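Local coordinates for putative transcriptional regulator (Bacillus cytotoxicus NVH 391-98, PDB 3K4H), which probably regulates transcription as a member of the LacI family and binds a maltose-like disaccharide of two alpha-glucose units, at residues Ile134-Gly139 / Leu144-Arg149; Ala151-Ala156 / Ile162-Glu167. All blocks are in the same frame, centred on the assembly; numbering follows the deposited sequence.

Contact 1 (Ile134-Gly139 / Leu144-Arg149). With GLC (alpha-D-glucopyranose), chain C; GLC (alpha-D-glucopyranose), chain B.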
ATOM      1  N   ILE A 134     -12.835 -21.357  -7.620  1.00 45.70           N
ATOM      2  CA  ILE A 134     -11.584 -20.702  -7.973  1.00 44.59           C
ATOM      3  C   ILE A 134     -10.509 -21.213  -7.018  1.00 44.81           C
ATOM      4  O   ILE A 134     -10.707 -21.201  -5.808  1.00 46.05           O
ATOM      5  CB  ILE A 134     -11.755 -19.179  -7.853  1.00 43.75           C
ATOM      6  CG1 ILE A 134     -12.907 -18.706  -8.758  1.00 43.06           C
ATOM      7  CG2 ILE A 134     -10.455 -18.442  -8.149  1.00 43.55           C
ATOM      8  CD1 ILE A 134     -13.512 -17.374  -8.364  1.00 43.28           C
ATOM      9  N   ALA A 135      -9.405 -21.701  -7.576  1.00 43.95           N
ATOM     10  CA  ALA A 135      -8.287 -22.246  -6.821  1.00 44.00           C
ATOM     11  C   ALA A 135      -7.062 -21.347  -6.891  1.00 44.03           C
ATOM     12  O   ALA A 135      -6.902 -20.545  -7.827  1.00 43.36           O
ATOM     13  CB  ALA A 135      -7.914 -23.633  -7.333  1.00 44.32           C
ATOM     14  N   PHE A 136      -6.188 -21.535  -5.899  1.00 43.89           N
ATOM     15  CA  PHE A 136      -5.024 -20.705  -5.666  1.00 43.04           C
ATOM     16  C   PHE A 136      -3.883 -21.670  -5.604  1.00 43.52           C
ATOM     17  O   PHE A 136      -4.001 -22.727  -4.967  1.00 44.40           O
ATOM     18  CB  PHE A 136      -5.207 -20.019  -4.317  1.00 42.97           C
ATOM     19  CG  PHE A 136      -3.961 -19.453  -3.736  1.00 43.73           C
ATOM     20  CD1 PHE A 136      -3.671 -18.100  -3.884  1.00 42.93           C
ATOM     21  CD2 PHE A 136      -3.090 -20.258  -3.014  1.00 42.99           C
ATOM     22  CE1 PHE A 136      -2.508 -17.563  -3.347  1.00 44.47           C
ATOM     23  CE2 PHE A 136      -1.916 -19.748  -2.471  1.00 44.38           C
ATOM     24  CZ  PHE A 136      -1.614 -18.400  -2.628  1.00 43.64           C
ATOM     25  N   ILE A 137      -2.793 -21.343  -6.285  1.00 43.32           N
ATOM     26  CA  ILE A 137      -1.583 -22.138  -6.221  1.00 43.64           C
ATOM     27  C   ILE A 137      -0.418 -21.210  -5.976  1.00 44.53           C
ATOM     28  O   ILE A 137      -0.151 -20.327  -6.789  1.00 43.87           O
ATOM     29  CB  ILE A 137      -1.274 -22.844  -7.518  1.00 44.08           C
ATOM     30  CG1 ILE A 137      -2.499 -23.593  -8.067  1.00 49.49           C
ATOM     31  CG2 ILE A 137      -0.056 -23.765  -7.343  1.00 49.23           C
ATOM     32  CD1 ILE A 137      -2.222 -24.213  -9.454  1.00 44.80           C
ATOM     33  N   GLY A 138       0.284 -21.429  -4.862  1.00 45.72           N
ATOM     34  CA  GLY A 138       1.417 -20.605  -4.521  1.00 46.21           C
ATOM     35  C   GLY A 138       2.671 -21.369  -4.197  1.00 47.10           C
ATOM     36  O   GLY A 138       2.710 -22.601  -4.326  1.00 46.21           O
ATOM     37  N   GLY A 139       3.700 -20.607  -3.793  1.00 48.74           N
ATOM     38  CA  GLY A 139       4.952 -21.148  -3.286  1.00 50.12           C
ATOM     39  C   GLY A 139       4.799 -21.336  -1.793  1.00 52.91           C
ATOM     40  O   GLY A 139       3.684 -21.623  -1.301  1.00 53.86           O
ATOM     41  N   LEU A 144       5.770 -13.983   2.527  1.00 52.51           N
ATOM     42  CA  LEU A 144       4.675 -13.075   2.743  1.00 51.77           C
ATOM     43  C   LEU A 144       3.925 -12.691   1.481  1.00 50.48           C
ATOM     44  O   LEU A 144       2.721 -12.437   1.532  1.00 50.35           O
ATOM     45  CB  LEU A 144       5.102 -11.888   3.582  1.00 52.63           C
ATOM     46  CG  LEU A 144       5.115 -12.425   5.018  1.00 68.40           C
ATOM     47  CD1 LEU A 144       6.360 -11.961   5.740  1.00 53.43           C
ATOM     48  CD2 LEU A 144       3.828 -12.063   5.780  1.00 52.95           C
ATOM     49  N   VAL A 145       4.621 -12.673   0.351  1.00 49.61           N
ATOM     50  CA  VAL A 145       3.938 -12.460  -0.911  1.00 48.92           C
ATOM     51  C   VAL A 145       2.839 -13.527  -1.138  1.00 48.91           C
ATOM     52  O   VAL A 145       1.753 -13.209  -1.629  1.00 48.36           O
ATOM     53  CB  VAL A 145       4.914 -12.366  -2.091  1.00 48.67           C
ATOM     54  CG1 VAL A 145       5.722 -13.668  -2.268  1.00 36.96           C
ATOM     55  CG2 VAL A 145       4.154 -12.023  -3.359  1.00 37.35           C
ATOM     56  N   THR A 146       3.114 -14.770  -0.741  1.00 49.21           N
ATOM     57  CA  THR A 146       2.112 -15.823  -0.810  1.00 50.26           C
ATOM     58  C   THR A 146       0.951 -15.615   0.170  1.00 51.50           C
ATOM     59  O   THR A 146      -0.200 -15.743  -0.215  1.00 52.38           O
ATOM     60  CB  THR A 146       2.723 -17.223  -0.621  1.00 50.52           C
ATOM     61  OG1 THR A 146       3.832 -17.379  -1.514  1.00 58.99           O
ATOM     62  CG2 THR A 146       1.690 -18.306  -0.928  1.00 58.65           C
ATOM     63  N   ARG A 147       1.230 -15.289   1.423  1.00 52.06           N
ATOM     64  CA  ARG A 147       0.152 -15.076   2.374  1.00 53.07           C
ATOM     65  C   ARG A 147      -0.752 -13.957   1.909  1.00 52.42           C
ATOM     66  O   ARG A 147      -1.967 -14.061   2.030  1.00 53.19           O
ATOM     67  CB  ARG A 147       0.691 -14.727   3.761  1.00 55.31           C
ATOM     68  CG  ARG A 147       0.656 -15.817   4.775  1.00 90.83           C
ATOM     69  CD  ARG A 147       0.687 -15.166   6.147  1.00 58.88           C
ATOM     70  NE  ARG A 147       1.004 -16.126   7.205  1.00 91.88           N
ATOM     71  CZ  ARG A 147       2.225 -16.605   7.469  1.00 60.87           C
ATOM     72  NH1 ARG A 147       3.290 -16.239   6.758  1.00 92.06           N
ATOM     73  NH2 ARG A 147       2.373 -17.474   8.464  1.00 92.45           N
ATOM     74  N   ASP A 148      -0.157 -12.880   1.407  1.00 51.47           N
ATOM     75  CA  ASP A 148      -0.915 -11.710   0.995  1.00 51.64           C
ATOM     76  C   ASP A 148      -1.800 -12.016  -0.198  1.00 50.55           C
ATOM     77  O   ASP A 148      -2.989 -11.658  -0.202  1.00 50.04           O
ATOM     78  CB  ASP A 148       0.016 -10.563   0.601  1.00 53.03           C
ATOM     79  CG  ASP A 148       0.560  -9.802   1.786  1.00 60.12           C
ATOM     80  OD1 ASP A 148       1.581  -9.112   1.599  1.00 53.83           O
ATOM     81  OD2 ASP A 148      -0.021  -9.877   2.894  1.00 54.45           O
ATOM     82  N   ARG A 149      -1.197 -12.652  -1.217  1.00 49.34           N
ATOM     83  CA  ARG A 149      -1.909 -13.043  -2.432  1.00 47.42           C
ATOM     84  C   ARG A 149      -3.041 -14.008  -2.104  1.00 47.58           C
ATOM     85  O   ARG A 149      -4.180 -13.792  -2.541  1.00 48.48           O
ATOM     86  CB  ARG A 149      -0.955 -13.565  -3.493  1.00 45.58           C
ATOM     87  CG  ARG A 149      -0.310 -12.415  -4.214  1.00 45.23           C
ATOM     88  CD  ARG A 149       0.690 -12.817  -5.244  1.00 43.58           C
ATOM     89  NE  ARG A 149       1.496 -11.653  -5.597  1.00 45.99           N
ATOM     90  CZ  ARG A 149       2.672 -11.687  -6.215  1.00 43.05           C
ATOM     91  NH1 ARG A 149       3.210 -12.828  -6.577  1.00 46.51           N
ATOM     92  NH2 ARG A 149       3.322 -10.562  -6.467  1.00 46.62           N
TER
HETATM   93  C1  GLC C   2       9.375 -10.746  -4.659  0.80 64.38           C
HETATM   94  C2  GLC C   2       9.815 -10.659  -3.212  0.80 67.12           C
HETATM   95  C3  GLC C   2       8.551 -10.542  -2.378  0.80 63.80           C
HETATM   96  C4  GLC C   2       7.739  -9.301  -2.795  0.80 66.70           C
HETATM   97  C5  GLC C   2       7.485  -9.308  -4.284  0.80 63.54           C
HETATM   98  C6  GLC C   2       6.843  -7.999  -4.674  0.80 66.30           C
HETATM   99  O2  GLC C   2      10.511 -11.839  -2.881  0.80 64.29           O
HETATM  100  O3  GLC C   2       8.948 -10.580  -1.025  0.80 67.39           O
HETATM  101  O4  GLC C   2       6.446  -9.335  -2.283  0.80 62.79           O
HETATM  102  O5  GLC C   2       8.682  -9.555  -5.014  0.80 67.28           O
HETATM  103  O6  GLC C   2       5.516  -8.305  -5.011  0.80 63.06           O
HETATM  104  C1  GLC B   1       8.736 -15.200  -7.379  0.80 67.14           C
HETATM  105  C2  GLC B   1       9.899 -14.943  -6.435  0.80 65.21           C
HETATM  106  C3  GLC B   1       9.420 -14.152  -5.238  0.80 67.30           C
HETATM  107  C4  GLC B   1       8.889 -12.842  -5.791  0.80 65.06           C
HETATM  108  C5  GLC B   1       7.630 -13.128  -6.611  0.80 67.42           C
HETATM  109  C6  GLC B   1       7.112 -11.833  -7.264  0.80 65.26           C
HETATM  110  O1  GLC B   1       7.933 -16.220  -6.844  0.80 65.50           O
HETATM  111  O2  GLC B   1      10.421 -16.172  -5.993  0.80 67.57           O
HETATM  112  O3  GLC B   1      10.482 -13.981  -4.320  0.80 65.33           O
HETATM  113  O4  GLC B   1       8.584 -11.923  -4.764  0.80 67.28           O
HETATM  114  O5  GLC B   1       7.899 -14.079  -7.626  0.80 65.29           O
HETATM  115  O6  GLC B   1       5.717 -11.846  -7.465  0.80 67.43           O
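F136 and T146 meet at the ring's edge. The methyl CG2 of T146 lies near the ring plane, 3.7 Å from CZ of F136. The F136 side chain leaves the strand toward the helix, and chi1 of 163° continues it that way, with CG opposite the backbone N. CE1 of F136 also comes within 3.8 Å of C of R149. CG2 of T146 sits 4.3 Å from CA of G138 and 3.9 Å from O of G139, so the last strand residue and the one just beyond border the methyl.

R149 starts toward the strand, but its extended chain leads away to the sugar. NH1 and NH2 of R149 both donate to O6 of the chain B glucose, at 2.8 and 2.9 Å. Both bonds are bent, that of NH2 to 142°. This oxygen lies at the guanidinium edge, and CG2 of V145 covers one face. N115 accepts a further bond from NH2, and F227 makes a cation-pi contact. The helix start thus gives V145 and R149 to the glycan pocket, which N115, D112 and N228 help complete.

Residues 144-149 run antiparallel to strand 134-138, at 174°. The strand lies between 169-171 and 195-198, in a beta-alpha-beta unit with helix 144-159 and strand 169-171.

Contact 2 (Ala151-Ala156 / Ile162-Glu167)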
ATOM      1  N   ALA A 151      -4.483 -13.976   0.836  1.00 47.25           N
ATOM      2  CA  ALA A 151      -5.420 -13.220   1.676  1.00 46.88           C
ATOM      3  C   ALA A 151      -6.402 -12.412   0.837  1.00 46.85           C
ATOM      4  O   ALA A 151      -7.581 -12.429   1.100  1.00 45.70           O
ATOM      5  CB  ALA A 151      -4.665 -12.331   2.645  1.00 46.64           C
ATOM      6  N   GLY A 152      -5.895 -11.726  -0.181  1.00 48.92           N
ATOM      7  CA  GLY A 152      -6.708 -10.924  -1.094  1.00 50.68           C
ATOM      8  C   GLY A 152      -7.711 -11.709  -1.914  1.00 52.66           C
ATOM      9  O   GLY A 152      -8.828 -11.262  -2.100  1.00 52.45           O
HETATM   10  N   MSE A 153      -7.328 -12.875  -2.419  1.00 55.18           N
HETATM   11  CA  MSE A 153      -8.266 -13.655  -3.215  1.00 58.42           C
HETATM   12  C   MSE A 153      -9.343 -14.276  -2.296  1.00 56.99           C
HETATM   13  O   MSE A 153     -10.545 -14.329  -2.636  1.00 56.88           O
HETATM   14  CB  MSE A 153      -7.537 -14.726  -4.028  1.00 63.05           C
HETATM   15  CG  MSE A 153      -7.818 -16.145  -3.577  1.00 76.37           C
HETATM   16 SE   MSE A 153      -7.799 -17.405  -5.065  1.00 71.58          SE
HETATM   17  CE  MSE A 153      -8.779 -18.854  -4.205  1.00 76.76           C
ATOM     18  N   SER A 154      -8.879 -14.728  -1.131  1.00 54.84           N
ATOM     19  CA  SER A 154      -9.706 -15.308  -0.105  1.00 52.89           C
ATOM     20  C   SER A 154     -10.811 -14.337   0.345  1.00 52.44           C
ATOM     21  O   SER A 154     -11.995 -14.709   0.358  1.00 53.26           O
ATOM     22  CB  SER A 154      -8.817 -15.768   1.055  1.00 52.07           C
ATOM     23  OG  SER A 154      -9.578 -16.101   2.202  1.00 72.04           O
ATOM     24  N   ASP A 155     -10.437 -13.105   0.699  1.00 51.13           N
ATOM     25  CA  ASP A 155     -11.406 -12.088   1.112  1.00 50.47           C
ATOM     26  C   ASP A 155     -12.377 -11.784  -0.007  1.00 49.80           C
ATOM     27  O   ASP A 155     -13.578 -11.659   0.224  1.00 49.52           O
ATOM     28  CB  ASP A 155     -10.718 -10.786   1.559  1.00 50.56           C
ATOM     29  CG  ASP A 155     -10.118 -10.878   2.960  1.00 56.74           C
ATOM     30  OD1 ASP A 155     -10.485 -11.785   3.741  1.00 50.93           O
ATOM     31  OD2 ASP A 155      -9.259 -10.036   3.282  1.00 50.64           O
ATOM     32  N   ALA A 156     -11.849 -11.667  -1.221  1.00 49.64           N
ATOM     33  CA  ALA A 156     -12.672 -11.382  -2.393  1.00 49.12           C
ATOM     34  C   ALA A 156     -13.772 -12.436  -2.544  1.00 49.63           C
ATOM     35  O   ALA A 156     -14.936 -12.099  -2.837  1.00 49.95           O
ATOM     36  CB  ALA A 156     -11.820 -11.267  -3.654  1.00 47.97           C
ATOM     37  N   ILE A 162     -18.671 -16.652  -1.827  1.00 54.17           N
ATOM     38  CA  ILE A 162     -18.234 -17.795  -2.577  1.00 52.94           C
ATOM     39  C   ILE A 162     -17.286 -18.560  -1.681  1.00 53.17           C
ATOM     40  O   ILE A 162     -16.400 -17.979  -1.065  1.00 53.48           O
ATOM     41  CB  ILE A 162     -17.550 -17.365  -3.880  1.00 52.13           C
ATOM     42  CG1 ILE A 162     -18.571 -16.713  -4.813  1.00 31.61           C
ATOM     43  CG2 ILE A 162     -16.934 -18.546  -4.558  1.00 31.22           C
ATOM     44  CD1 ILE A 162     -17.980 -15.952  -5.978  1.00 51.75           C
ATOM     45  N   VAL A 163     -17.494 -19.867  -1.596  1.00 53.15           N
ATOM     46  CA  VAL A 163     -16.761 -20.714  -0.670  1.00 52.82           C
ATOM     47  C   VAL A 163     -15.374 -20.963  -1.234  1.00 51.92           C
ATOM     48  O   VAL A 163     -15.185 -20.922  -2.443  1.00 52.59           O
ATOM     49  CB  VAL A 163     -17.486 -22.068  -0.459  1.00 53.34           C
ATOM     50  CG1 VAL A 163     -17.258 -22.590   0.956  1.00 68.58           C
ATOM     51  CG2 VAL A 163     -18.985 -21.932  -0.750  1.00 68.40           C
ATOM     52  N   LEU A 164     -14.404 -21.206  -0.359  1.00 50.35           N
ATOM     53  CA  LEU A 164     -13.038 -21.489  -0.789  1.00 48.49           C
ATOM     54  C   LEU A 164     -12.543 -22.693  -0.005  1.00 48.41           C
ATOM     55  O   LEU A 164     -11.903 -22.537   1.038  1.00 48.11           O
ATOM     56  CB  LEU A 164     -12.115 -20.307  -0.521  1.00 46.75           C
ATOM     57  CG  LEU A 164     -10.747 -20.229  -1.202  1.00 43.68           C
ATOM     58  CD1 LEU A 164      -9.803 -19.424  -0.319  1.00 46.81           C
ATOM     59  CD2 LEU A 164     -10.098 -21.526  -1.548  1.00 45.83           C
ATOM     60  N   PRO A 165     -12.815 -23.899  -0.518  1.00 48.38           N
ATOM     61  CA  PRO A 165     -12.491 -25.086   0.251  1.00 48.74           C
ATOM     62  C   PRO A 165     -10.982 -25.259   0.375  1.00 49.43           C
ATOM     63  O   PRO A 165     -10.228 -24.790  -0.470  1.00 48.82           O
ATOM     64  CB  PRO A 165     -13.115 -26.206  -0.575  1.00 48.44           C
ATOM     65  CG  PRO A 165     -13.090 -25.687  -1.955  1.00 37.32           C
ATOM     66  CD  PRO A 165     -13.366 -24.231  -1.842  1.00 48.14           C
ATOM     67  N   LYS A 166     -10.575 -25.925   1.445  1.00 50.60           N
ATOM     68  CA  LYS A 166      -9.182 -26.176   1.765  1.00 51.80           C
ATOM     69  C   LYS A 166      -8.457 -26.879   0.606  1.00 51.27           C
ATOM     70  O   LYS A 166      -7.239 -26.732   0.441  1.00 51.61           O
ATOM     71  CB  LYS A 166      -9.147 -26.975   3.090  1.00 53.59           C
ATOM     72  CG  LYS A 166      -8.054 -28.005   3.292  1.00 81.75           C
ATOM     73  CD  LYS A 166      -8.699 -29.274   3.853  1.00 56.46           C
ATOM     74  CE  LYS A 166      -7.785 -30.056   4.821  1.00 82.28           C
ATOM     75  NZ  LYS A 166      -8.599 -31.011   5.659  1.00 56.96           N
ATOM     76  N   GLU A 167      -9.207 -27.609  -0.214  1.00 50.43           N
ATOM     77  CA  GLU A 167      -8.615 -28.409  -1.281  1.00 50.11           C
ATOM     78  C   GLU A 167      -8.391 -27.627  -2.564  1.00 49.52           C
ATOM     79  O   GLU A 167      -7.862 -28.177  -3.517  1.00 49.90           O
ATOM     80  CB  GLU A 167      -9.353 -29.756  -1.518  1.00 50.60           C
ATOM     81  CG  GLU A 167     -10.873 -29.757  -1.300  1.00 70.49           C
ATOM     82  CD  GLU A 167     -11.282 -29.817   0.178  1.00 51.79           C
ATOM     83  OE1 GLU A 167     -12.117 -28.991   0.602  1.00 70.34           O
ATOM     84  OE2 GLU A 167     -10.775 -30.696   0.912  1.00 70.76           O
TER
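No flat group takes part where M153 meets L164, and there is no ring face or edge to describe; the contact is van der Waals packing, mostly between apolar groups. M153 is a selenomethionine. Its CB leaves the helix at an angle to the loop, but its end swings closer. The terminal methyl CE of M153 then lies 3.8 Å from CG of L164 and 4.0 Å from CD2. The side chains cross at about a right angle, and CE sits at the fork of the leucine, near CG and both CD atoms.

L164 points toward the helix. With chi1 at -164° its isopropyl end is turned opposite the backbone N and reaches the helix. CD1 of L164 rests on S154, at 4.0 Å from CB. L164 thus spans two consecutive residues of the helix. No hydrogen bond joins the segments.

The loop of 162-167 follows helix 144-159 and leads into strand 169-171, so the chain turns back beside the helix it has just left, and L164 is the residue that rests on it. Helix 115-128 flanks both segments, touching A151, A156 and I162. At D155 the helix also faces the second subunit, with a salt bridge to R120 of that subunit.

Contacts 1 and 2 use successive parts of helix 144-159, with centres 10 Å apart. M153 joins them. SE of M153 lies 3.8 Å from CB of F136, and CE of M153 is 3.4 Å from O of I134, so the selenomethionine packs between strand 134-138 and L164. F136 is therefore met by T146 in contact 1 and by M153 of contact 2. Their relation to the sugar differs. Contact 1 holds V145 and R149 of the ligand pocket, at the start of the helix. Contact 2 uses the middle of the helix, further from the sugar: the M153 side chain is about 14 Å from a bound glucose.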